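Local coordinates for lovastatin nonaketide synthase, polyketide synthase component (Aspergillus terreus, PDB 7CPX), which builds the dihydromonacolin L precursor of lovastatin from nine malonyl-CoA units, using NADPH and S-adenosyl-L-methionine, as a homodimeric iterative polyketide synthase that works with lovC, at residues D2214-A2226 and N2264-F2277. The protein carries 2 engineered substitutions. Sequence-based numbering, arbitrary orientation.
Sequences DVTSQNSVEAGLA and NPKVEGVRILHEKF
In the Rossmann-type ketoreductase domain, the turn and helix that follow strand 2207-2210 pack against the C-terminal part of helix 2256-2276 at the NADP pocket, to which Asp2214, Val2215, Thr2216, Pro2265 and Lys2266 belong. Val2215 comes down onto Gly2269, where the backbones approach to 4.8 Å between CA atoms; its CG2 lies 3.5 Å from Gly2269 CA and also touches Leu2273 CD1, the two side chains crossing at about a right angle. With no side chain on Gly2269, Val2215 can sit this close, and Gly2269 CA makes a CA-H...O contact with Val2215 O. Asp2214 shapes the turn: its OD1 takes both Thr2216 N, as an Asx turn, and Thr2216 OG1 (2.7 Å) from one face of the carboxylate. Thr2216 CG2 then rests on Asn2264 CB at 3.5 Å. Farther along, Ile2272 CD1 reaches Val2215 O, while CG2 meets Val2221 CB at 3.6 Å. A bend at chi2 (74°) lays Gln2218 OE1 against Ile2272 CG2 and CG1, and its NE2 is tied in the amide plane to Glu2222 OE2 (3.0 Å). Leu2225 CD1 closes the far end against Lys2276 CE (3.7 Å) and the Phe2277 ring. The helix segments cross at -48°; on the sheet side, Val2215, Leu2225 and Leu2273 touch strand 2158-2162 and Phe2277 strand 2236-2241, while helix 2305-2323 packs against Val2267 and Val2270.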
# COMPACT_ATOMS: atom_id res chain seq x y z
N ASP A 2214 19.81 15.70 66.55
CA ASP A 2214 20.09 14.37 67.07
C ASP A 2214 19.02 14.03 68.10
O ASP A 2214 19.04 14.55 69.22
CB ASP A 2214 21.49 14.32 67.69
CG ASP A 2214 21.85 12.93 68.19
OD1 ASP A 2214 21.05 11.99 68.00
OD2 ASP A 2214 22.95 12.78 68.76
N VAL A 2215 18.09 13.15 67.73
CA VAL A 2215 16.95 12.86 68.59
C VAL A 2215 17.33 12.10 69.85
O VAL A 2215 16.48 11.89 70.72
CB VAL A 2215 15.89 12.06 67.80
CG1 VAL A 2215 16.23 10.58 67.79
CG2 VAL A 2215 14.51 12.31 68.37
N THR A 2216 18.60 11.68 69.97
CA THR A 2216 19.02 10.95 71.16
C THR A 2216 19.03 11.85 72.39
O THR A 2216 18.79 11.36 73.50
CB THR A 2216 20.41 10.36 70.93
OG1 THR A 2216 20.53 9.90 69.59
CG2 THR A 2216 20.65 9.20 71.88
N SER A 2217 19.32 13.13 72.22
CA SER A 2217 19.49 14.06 73.33
C SER A 2217 18.30 14.99 73.44
O SER A 2217 17.80 15.51 72.44
CB SER A 2217 20.77 14.88 73.16
OG SER A 2217 20.94 15.79 74.23
N GLN A 2218 17.84 15.21 74.68
CA GLN A 2218 16.76 16.17 74.91
C GLN A 2218 17.18 17.57 74.48
O GLN A 2218 16.39 18.30 73.87
CB GLN A 2218 16.37 16.16 76.39
CG GLN A 2218 15.24 17.11 76.76
CD GLN A 2218 13.88 16.61 76.29
OE1 GLN A 2218 13.64 15.41 76.23
NE2 GLN A 2218 12.99 17.54 75.97
N ASN A 2219 18.42 17.96 74.79
CA ASN A 2219 18.88 19.29 74.42
C ASN A 2219 18.88 19.47 72.91
O ASN A 2219 18.47 20.52 72.41
CB ASN A 2219 20.29 19.52 74.98
CG ASN A 2219 20.34 19.41 76.49
OD1 ASN A 2219 19.37 19.71 77.18
ND2 ASN A 2219 21.48 18.96 77.01
N SER A 2220 19.33 18.46 72.17
CA SER A 2220 19.35 18.57 70.71
C SER A 2220 17.94 18.69 70.15
O SER A 2220 17.69 19.50 69.25
CB SER A 2220 20.06 17.35 70.11
OG SER A 2220 21.42 17.31 70.50
N VAL A 2221 17.00 17.91 70.68
CA VAL A 2221 15.63 17.97 70.20
C VAL A 2221 15.02 19.33 70.49
O VAL A 2221 14.34 19.92 69.64
CB VAL A 2221 14.78 16.84 70.81
CG1 VAL A 2221 13.33 16.99 70.41
CG2 VAL A 2221 15.31 15.49 70.37
N GLU A 2222 15.25 19.85 71.70
CA GLU A 2222 14.72 21.17 72.04
C GLU A 2222 15.34 22.24 71.15
O GLU A 2222 14.64 23.16 70.70
CB GLU A 2222 14.98 21.47 73.51
CG GLU A 2222 14.20 20.58 74.46
CD GLU A 2222 14.51 20.87 75.92
OE1 GLU A 2222 15.39 21.71 76.18
OE2 GLU A 2222 13.86 20.26 76.79
N ALA A 2223 16.64 22.14 70.88
CA ALA A 2223 17.30 23.11 70.02
C ALA A 2223 16.71 23.07 68.61
O ALA A 2223 16.46 24.12 68.01
CB ALA A 2223 18.80 22.85 69.97
N GLY A 2224 16.47 21.87 68.09
CA GLY A 2224 15.88 21.77 66.76
C GLY A 2224 14.47 22.33 66.71
O GLY A 2224 14.11 23.06 65.79
N LEU A 2225 13.65 21.99 67.71
CA LEU A 2225 12.28 22.49 67.73
C LEU A 2225 12.23 24.00 67.90
O LEU A 2225 11.33 24.66 67.38
CB LEU A 2225 11.48 21.80 68.84
CG LEU A 2225 11.32 20.28 68.67
CD1 LEU A 2225 10.51 19.70 69.82
CD2 LEU A 2225 10.66 19.94 67.34
N ALA A 2226 13.20 24.57 68.63
CA ALA A 2226 13.28 26.03 68.73
C ALA A 2226 13.76 26.65 67.43
O ALA A 2226 13.30 27.73 67.04
CB ALA A 2226 14.20 26.42 69.88
N ASN A 2264 18.42 4.05 72.06
CA ASN A 2264 18.29 5.47 72.33
C ASN A 2264 17.83 6.26 71.11
O ASN A 2264 16.87 7.03 71.24
CB ASN A 2264 19.62 6.01 72.88
CG ASN A 2264 20.12 5.22 74.07
OD1 ASN A 2264 19.69 4.09 74.30
ND2 ASN A 2264 21.02 5.82 74.84
N PRO A 2265 18.41 6.08 69.92
CA PRO A 2265 17.86 6.78 68.75
C PRO A 2265 16.38 6.48 68.55
O PRO A 2265 15.62 7.38 68.18
CB PRO A 2265 18.71 6.24 67.59
CG PRO A 2265 19.94 5.72 68.22
CD PRO A 2265 19.53 5.20 69.56
N LYS A 2266 15.97 5.24 68.78
CA LYS A 2266 14.55 4.89 68.70
C LYS A 2266 13.84 5.20 70.01
O LYS A 2266 12.95 6.05 70.06
CB LYS A 2266 14.40 3.41 68.35
CG LYS A 2266 14.89 3.02 66.97
CD LYS A 2266 13.74 2.94 65.97
CE LYS A 2266 14.16 2.19 64.71
NZ LYS A 2266 13.07 2.15 63.70
N VAL A 2267 14.24 4.52 71.09
CA VAL A 2267 13.51 4.59 72.35
C VAL A 2267 13.55 6.00 72.91
O VAL A 2267 12.51 6.63 73.15
CB VAL A 2267 14.09 3.58 73.36
CG1 VAL A 2267 13.41 3.72 74.71
CG2 VAL A 2267 13.94 2.16 72.82
N GLU A 2268 14.76 6.52 73.17
CA GLU A 2268 14.87 7.84 73.76
C GLU A 2268 14.33 8.91 72.82
O GLU A 2268 13.78 9.91 73.28
CB GLU A 2268 16.32 8.13 74.14
CG GLU A 2268 16.54 9.47 74.82
CD GLU A 2268 15.79 9.59 76.13
OE1 GLU A 2268 15.31 8.56 76.65
OE2 GLU A 2268 15.68 10.72 76.65
N GLY A 2269 14.48 8.71 71.51
CA GLY A 2269 13.92 9.67 70.58
C GLY A 2269 12.41 9.77 70.67
O GLY A 2269 11.85 10.87 70.76
N VAL A 2270 11.73 8.62 70.68
CA VAL A 2270 10.28 8.65 70.79
C VAL A 2270 9.87 9.19 72.15
O VAL A 2270 8.88 9.91 72.27
CB VAL A 2270 9.67 7.25 70.54
CG1 VAL A 2270 9.96 6.79 69.14
CG2 VAL A 2270 10.17 6.23 71.55
N ARG A 2271 10.64 8.87 73.20
CA ARG A 2271 10.31 9.38 74.52
C ARG A 2271 10.38 10.90 74.55
O ARG A 2271 9.45 11.57 75.02
CB ARG A 2271 11.27 8.77 75.55
CG ARG A 2271 10.90 9.03 76.99
CD ARG A 2271 11.42 7.91 77.88
NE ARG A 2271 12.84 7.67 77.69
CZ ARG A 2271 13.49 6.60 78.12
NH1 ARG A 2271 12.87 5.63 78.77
NH2 ARG A 2271 14.80 6.50 77.89
N ILE A 2272 11.46 11.46 74.00
CA ILE A 2272 11.63 12.91 73.99
C ILE A 2272 10.53 13.57 73.17
O ILE A 2272 9.91 14.55 73.60
CB ILE A 2272 13.03 13.28 73.46
CG1 ILE A 2272 14.11 12.77 74.41
CG2 ILE A 2272 13.13 14.78 73.27
CD1 ILE A 2272 15.50 12.77 73.82
N LEU A 2273 10.27 13.03 71.98
CA LEU A 2273 9.28 13.66 71.11
C LEU A 2273 7.87 13.53 71.68
O LEU A 2273 7.07 14.47 71.55
CB LEU A 2273 9.36 13.05 69.71
CG LEU A 2273 10.62 13.47 68.95
CD1 LEU A 2273 10.84 12.58 67.75
CD2 LEU A 2273 10.53 14.92 68.52
N HIS A 2274 7.54 12.40 72.30
CA HIS A 2274 6.25 12.25 72.95
C HIS A 2274 6.11 13.25 74.09
O HIS A 2274 5.08 13.93 74.20
CB HIS A 2274 6.09 10.82 73.46
CG HIS A 2274 4.83 10.58 74.23
ND1 HIS A 2274 3.58 10.78 73.69
CD2 HIS A 2274 4.63 10.14 75.50
CE1 HIS A 2274 2.66 10.48 74.60
NE2 HIS A 2274 3.28 10.10 75.70
N GLU A 2275 7.14 13.37 74.93
CA GLU A 2275 7.09 14.35 76.01
C GLU A 2275 6.90 15.76 75.45
O GLU A 2275 6.20 16.58 76.05
CB GLU A 2275 8.37 14.27 76.85
CG GLU A 2275 8.50 12.99 77.64
CD GLU A 2275 9.84 12.88 78.35
OE1 GLU A 2275 10.66 13.81 78.21
OE2 GLU A 2275 10.07 11.86 79.03
N LYS A 2276 7.52 16.04 74.30
CA LYS A 2276 7.35 17.35 73.67
C LYS A 2276 5.98 17.52 73.05
O LYS A 2276 5.54 18.66 72.86
CB LYS A 2276 8.43 17.56 72.61
CG LYS A 2276 9.84 17.76 73.15
CD LYS A 2276 9.96 18.98 74.06
CE LYS A 2276 9.53 20.26 73.36
NZ LYS A 2276 9.68 21.45 74.24
N PHE A 2277 5.29 16.43 72.72
CA PHE A 2277 3.99 16.48 72.06
C PHE A 2277 3.00 15.55 72.74
O PHE A 2277 2.16 14.92 72.09
CB PHE A 2277 4.12 16.13 70.58
CG PHE A 2277 4.97 17.09 69.80
CD1 PHE A 2277 4.43 18.25 69.28
CD2 PHE A 2277 6.32 16.84 69.60
CE1 PHE A 2277 5.21 19.13 68.56
CE2 PHE A 2277 7.10 17.72 68.88
CZ PHE A 2277 6.55 18.87 68.36